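Local coordinates for glycoside hydrolase family protein (Novosphingobium sp. PP1Y, PDB 6Q2F) that probably hydrolyses terminal alpha-L-rhamnosyl residues from glycosides, acting as an alpha-L-rhamnosidase, at residues N768-L773 / R807-L812; S798-L803 / A823-P828. One frame throughout, in Å; residues are numbered along the deposited sequence.

Contact 1. Residues N768-L773 / R807-L812; sequences NALTEL and RKLAAL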
loop_
_atom_site.group_PDB
_atom_site.type_symbol
_atom_site.label_atom_id
_atom_site.label_comp_id
_atom_site.label_asym_id
_atom_site.label_seq_id
_atom_site.Cartn_x
_atom_site.Cartn_y
_atom_site.Cartn_z
ATOM N N ASN A 768 9.345 14.966 -7.876
ATOM C CA ASN A 768 9.778 15.910 -6.842
ATOM C C ASN A 768 11.186 15.588 -6.356
ATOM O O ASN A 768 12.022 16.483 -6.203
ATOM C CB ASN A 768 8.830 15.918 -5.639
ATOM C CG ASN A 768 9.322 16.879 -4.541
ATOM O OD1 ASN A 768 10.056 16.483 -3.622
ATOM N ND2 ASN A 768 8.971 18.154 -4.672
ATOM N N ALA A 769 11.451 14.315 -6.062
ATOM C CA ALA A 769 12.794 13.934 -5.642
ATOM C C ALA A 769 13.811 14.258 -6.730
ATOM O O ALA A 769 14.865 14.825 -6.447
ATOM C CB ALA A 769 12.834 12.451 -5.273
ATOM N N LEU A 770 13.505 13.916 -7.981
ATOM C CA LEU A 770 14.418 14.230 -9.080
ATOM C C LEU A 770 14.747 15.719 -9.123
ATOM O O LEU A 770 15.919 16.106 -9.229
ATOM C CB LEU A 770 13.820 13.778 -10.418
ATOM C CG LEU A 770 14.545 14.295 -11.667
ATOM C CD1 LEU A 770 15.979 13.759 -11.751
ATOM C CD2 LEU A 770 13.779 13.962 -12.944
ATOM N N THR A 771 13.728 16.569 -9.001
ATOM C CA THR A 771 13.888 17.988 -9.298
ATOM C C THR A 771 14.193 18.858 -8.083
ATOM O O THR A 771 14.573 20.020 -8.266
ATOM C CB THR A 771 12.634 18.539 -9.979
ATOM O OG1 THR A 771 11.511 18.385 -9.109
ATOM C CG2 THR A 771 12.372 17.810 -11.290
ATOM N N GLU A 772 14.048 18.343 -6.861
ATOM C CA GLU A 772 14.221 19.159 -5.665
ATOM C C GLU A 772 15.277 18.651 -4.697
ATOM O O GLU A 772 15.800 19.450 -3.915
ATOM C CB GLU A 772 12.898 19.266 -4.890
ATOM C CG GLU A 772 11.719 19.795 -5.705
ATOM C CD GLU A 772 11.794 21.294 -5.945
ATOM O OE1 GLU A 772 12.573 21.974 -5.237
ATOM O OE2 GLU A 772 11.071 21.791 -6.835
ATOM N N LEU A 773 15.588 17.355 -4.701
ATOM C CA LEU A 773 16.478 16.774 -3.703
ATOM C C LEU A 773 17.888 16.529 -4.228
ATOM O O LEU A 773 18.865 16.794 -3.523
ATOM C CB LEU A 773 15.921 15.440 -3.189
ATOM C CG LEU A 773 14.576 15.482 -2.449
ATOM C CD1 LEU A 773 14.188 14.102 -1.946
ATOM C CD2 LEU A 773 14.613 16.514 -1.306
ATOM N N ARG A 807 14.712 18.978 -18.189
ATOM C CA ARG A 807 15.608 20.071 -17.834
ATOM C C ARG A 807 16.463 19.709 -16.631
ATOM O O ARG A 807 17.685 19.895 -16.635
ATOM C CB ARG A 807 14.803 21.326 -17.528
ATOM C CG ARG A 807 14.416 22.143 -18.751
ATOM C CD ARG A 807 13.335 23.163 -18.362
ATOM N NE ARG A 807 13.152 24.173 -19.395
ATOM C CZ ARG A 807 12.218 25.110 -19.356
ATOM N NH1 ARG A 807 11.376 25.153 -18.331
ATOM N NH2 ARG A 807 12.131 26.000 -20.337
ATOM N N LYS A 808 15.821 19.220 -15.570
ATOM C CA LYS A 808 16.565 18.887 -14.366
ATOM C C LYS A 808 17.518 17.734 -14.622
ATOM O O LYS A 808 18.661 17.739 -14.151
ATOM C CB LYS A 808 15.609 18.542 -13.225
ATOM C CG LYS A 808 16.319 18.534 -11.892
ATOM C CD LYS A 808 16.693 19.957 -11.451
ATOM C CE LYS A 808 17.725 19.928 -10.327
ATOM N NZ LYS A 808 18.016 21.277 -9.750
ATOM N N LEU A 809 17.070 16.744 -15.383
ATOM C CA LEU A 809 17.917 15.598 -15.681
ATOM C C LEU A 809 19.131 16.026 -16.493
ATOM O O LEU A 809 20.267 15.654 -16.173
ATOM C CB LEU A 809 17.092 14.556 -16.421
ATOM C CG LEU A 809 17.705 13.194 -16.625
ATOM C CD1 LEU A 809 17.633 12.387 -15.308
ATOM C CD2 LEU A 809 16.948 12.527 -17.754
ATOM N N ALA A 810 18.909 16.836 -17.533
ATOM C CA ALA A 810 20.021 17.368 -18.313
ATOM C C ALA A 810 20.964 18.183 -17.444
ATOM O O ALA A 810 22.186 18.100 -17.601
ATOM C CB ALA A 810 19.500 18.224 -19.470
ATOM N N ALA A 811 20.420 18.986 -16.527
ATOM C CA ALA A 811 21.288 19.827 -15.711
ATOM C C ALA A 811 22.145 18.976 -14.775
ATOM O O ALA A 811 23.327 19.275 -14.555
ATOM C CB ALA A 811 20.454 20.836 -14.919
ATOM N N LEU A 812 21.576 17.900 -14.227
ATOM C CA LEU A 812 22.368 17.030 -13.365
ATOM C C LEU A 812 23.448 16.311 -14.164
ATOM O O LEU A 812 24.600 16.236 -13.727
ATOM C CB LEU A 812 21.464 16.029 -12.652
ATOM C CG LEU A 812 20.473 16.614 -11.642
ATOM C CD1 LEU A 812 19.457 15.559 -11.232
ATOM C CD2 LEU A 812 21.213 17.139 -10.420
#
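Lys808 lies along the flank of helix 767-773. Its CB starts against the methyl of Thr771, with Lys808 CB 3.8 Å from Thr771 CG2. CG is anti to the backbone N (chi1 -166°). Lys808 CG sits 3.6 Å from Thr771 CA and equally close to Leu770 O. The chain bends at chi2 (71°), which turns CD and CE along the Thr771 carbonyl. Lys808 CD and Thr771 O are 3.8 Å apart. At the tip, Lys808 NZ stays 4.0 Å from Thr771 O and makes no hydrogen bond to it. Thr771 turns OG1 to Phe767 O in its own helix, leaving CG2 for the lysine. An alanine at Lys808 would probably loosen the packing on Thr771, since only CB would remain against CG2. Deeper in, Leu770 CD1 meets two leucine methyls: Leu812 CD1 at 4.0 Å and Leu809 CD1 at 4.2 Å. Leu770 crosses Leu809 at about a right angle. The helix axes cross at 52°, 9.5 Å apart at closest approach. Leu770 and Leu809 also both touch Ile792 of strand 788-794. This is the helix-on-sheet layering of an alpha/beta domain, with helix 803-814 linking parallel strands 788-794 and 818-820 in a beta-alpha-beta crossover.

Contact 2. Residues S798-L803 / A823-P828; sequences SSHMTL and APIATP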
loop_
_atom_site.group_PDB
_atom_site.type_symbol
_atom_site.label_atom_id
_atom_site.label_comp_id
_atom_site.label_asym_id
_atom_site.label_seq_id
_atom_site.Cartn_x
_atom_site.Cartn_y
_atom_site.Cartn_z
ATOM N N SER A 798 8.874 6.463 -17.839
ATOM C CA SER A 798 9.672 7.645 -18.134
ATOM C C SER A 798 9.955 7.827 -19.616
ATOM O O SER A 798 10.529 8.855 -19.991
ATOM C CB SER A 798 10.984 7.598 -17.358
ATOM O OG SER A 798 11.691 6.435 -17.694
ATOM N N SER A 799 9.553 6.885 -20.470
ATOM C CA SER A 799 9.557 7.165 -21.902
ATOM C C SER A 799 8.681 8.368 -22.253
ATOM O O SER A 799 8.880 8.980 -23.307
ATOM C CB SER A 799 9.103 5.942 -22.696
ATOM O OG SER A 799 7.700 5.794 -22.633
ATOM N N HIS A 800 7.710 8.716 -21.413
ATOM C CA HIS A 800 7.030 9.998 -21.505
ATOM C C HIS A 800 7.607 10.877 -20.410
ATOM O O HIS A 800 7.467 10.571 -19.222
ATOM C CB HIS A 800 5.516 9.867 -21.333
ATOM C CG HIS A 800 4.830 9.150 -22.453
ATOM N ND1 HIS A 800 5.066 7.825 -22.752
ATOM C CD2 HIS A 800 3.885 9.566 -23.326
ATOM C CE1 HIS A 800 4.310 7.460 -23.769
ATOM N NE2 HIS A 800 3.581 8.498 -24.135
HETATM N N MSE A 801 8.244 11.966 -20.809
HETATM C CA MSE A 801 8.903 12.835 -19.861
HETATM C C MSE A 801 8.620 14.292 -20.177
HETATM O O MSE A 801 8.609 14.722 -21.328
HETATM C CB MSE A 801 10.408 12.571 -19.857
HETATM C CG MSE A 801 11.168 13.326 -18.779
HETATM SE SE MSE A 801 13.061 12.962 -18.939
HETATM C CE MSE A 801 13.029 11.094 -18.461
ATOM N N THR A 802 8.400 15.050 -19.122
ATOM C CA THR A 802 8.053 16.445 -19.254
ATOM C C THR A 802 9.324 17.289 -19.436
ATOM O O THR A 802 10.443 16.871 -19.099
ATOM C CB THR A 802 7.241 16.847 -18.026
ATOM O OG1 THR A 802 6.426 17.971 -18.330
ATOM C CG2 THR A 802 8.152 17.150 -16.861
ATOM N N LEU A 803 9.156 18.473 -20.026
ATOM C CA LEU A 803 10.308 19.346 -20.207
ATOM C C LEU A 803 10.937 19.682 -18.864
ATOM O O LEU A 803 12.162 19.677 -18.726
ATOM C CB LEU A 803 9.914 20.623 -20.959
ATOM C CG LEU A 803 11.078 21.615 -21.118
ATOM C CD1 LEU A 803 12.257 20.974 -21.848
ATOM C CD2 LEU A 803 10.632 22.870 -21.847
ATOM N N ALA A 823 16.300 7.386 -24.554
ATOM C CA ALA A 823 15.701 8.699 -24.712
ATOM C C ALA A 823 14.180 8.615 -24.600
ATOM O O ALA A 823 13.562 7.716 -25.182
ATOM C CB ALA A 823 16.101 9.295 -26.066
ATOM N N PRO A 824 13.542 9.538 -23.882
ATOM C CA PRO A 824 12.079 9.592 -23.897
ATOM C C PRO A 824 11.576 9.923 -25.293
ATOM O O PRO A 824 12.297 10.491 -26.116
ATOM C CB PRO A 824 11.762 10.710 -22.909
ATOM C CG PRO A 824 12.923 11.621 -23.045
ATOM C CD PRO A 824 14.116 10.706 -23.187
ATOM N N ILE A 825 10.323 9.558 -25.554
ATOM C CA ILE A 825 9.765 9.702 -26.891
ATOM C C ILE A 825 8.785 10.865 -26.995
ATOM O O ILE A 825 8.484 11.297 -28.115
ATOM C CB ILE A 825 9.076 8.408 -27.367
ATOM C CG1 ILE A 825 7.859 8.103 -26.506
ATOM C CG2 ILE A 825 10.047 7.229 -27.314
ATOM C CD1 ILE A 825 7.160 6.831 -26.907
ATOM N N ALA A 826 8.282 11.384 -25.878
ATOM C CA ALA A 826 7.312 12.473 -25.949
ATOM C C ALA A 826 7.185 13.130 -24.582
ATOM O O ALA A 826 7.529 12.536 -23.558
ATOM C CB ALA A 826 5.938 11.975 -26.416
ATOM N N THR A 827 6.645 14.493 -24.585
ATOM C CA THR A 827 6.150 14.908 -23.282
ATOM C C THR A 827 4.670 14.563 -23.158
ATOM O O THR A 827 3.941 14.586 -24.155
ATOM C CB THR A 827 6.324 16.408 -23.059
ATOM O OG1 THR A 827 5.645 16.783 -21.854
ATOM C CG2 THR A 827 5.726 17.238 -24.219
ATOM N N PRO A 828 4.214 14.238 -21.944
ATOM C CA PRO A 828 2.771 14.043 -21.716
ATOM C C PRO A 828 2.003 15.324 -21.433
ATOM O O PRO A 828 0.769 15.270 -21.313
ATOM C CB PRO A 828 2.745 13.139 -20.480
ATOM C CG PRO A 828 3.911 13.638 -19.692
ATOM C CD PRO A 828 5.003 13.923 -20.736
HETATM O O HOH W 1 6.301 19.648 -20.979
#
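The His800 ring stacks on Tyr395, which lies outside both segments. Ala826 CB and Ile825 CD1 approach the same ring obliquely, with Ala826 CB 4.4 Å from His800 CD2. A weak hydrogen bond joins His800 ND1 to Ser799 OG. The Met801-Thr802 peptide is a second flat group. Pro828 CD sits over its face, 3.7 Å from Met801 C. The same proline carbon also packs against His800 CB.

The two segments run in the same direction and are joined by a single beta bridge, His800 with Ala826. Ile825 N donates to Ser799 O at 2.7 Å, nearly straight at 162° and in the carbonyl plane. Met801 N donates to Ala826 O at 2.9 Å, coming in nearly along the C=O axis. These two bonds grip the backbone before and after His800. Further along, Thr827 CA makes a CA-H...O contact of 3.1 Å with Met801 O. That oxygen also accepts a hydrogen bond from Trp841 NE1.

Met801 is a selenomethionine. Its CB rests on Pro824 CB at 3.8 Å. The selenium passes beside the same proline ring, with Met801 SE 4.3 Å from Pro824 CG. Thr827 OG1 is anti to its backbone N and bonds Ser829 N, forming an ST turn. It also shares a water with Leu803 N, which donates to that water at 3.2 Å. The water thus links the start of helix 803-814 to the other loop.

The two loops follow parallel strands 788-794 and 818-820. Helix 838-848 packs on Leu803, Ala823 and Thr827. Helix 543-575 reaches Thr827 and Pro828, and helix 831-834 touches Leu803 and Thr827.

In the fold
Contacts 1 and 2 belong to the same alpha/beta sheet region, and their centres are 14 Å apart. Their segments alternate along the chain. Residues 798-803 lead into helix 803-814, which carries 807-812, so one element serves both contacts. They also touch directly: Leu809 CD2 packs on Met801 SE at 4.1 Å. Contact 1 joins two helices, whereas contact 2 joins loops beyond the strand ends. The sodium ion is held elsewhere, by Asp503, Ser504, Glu583, Glu586 and Glu644. Glu644 is on strand 642-649 of the closed ring of eight parallel strands, consistent with a TIM barrel. No residue of either contact is a sodium ligand.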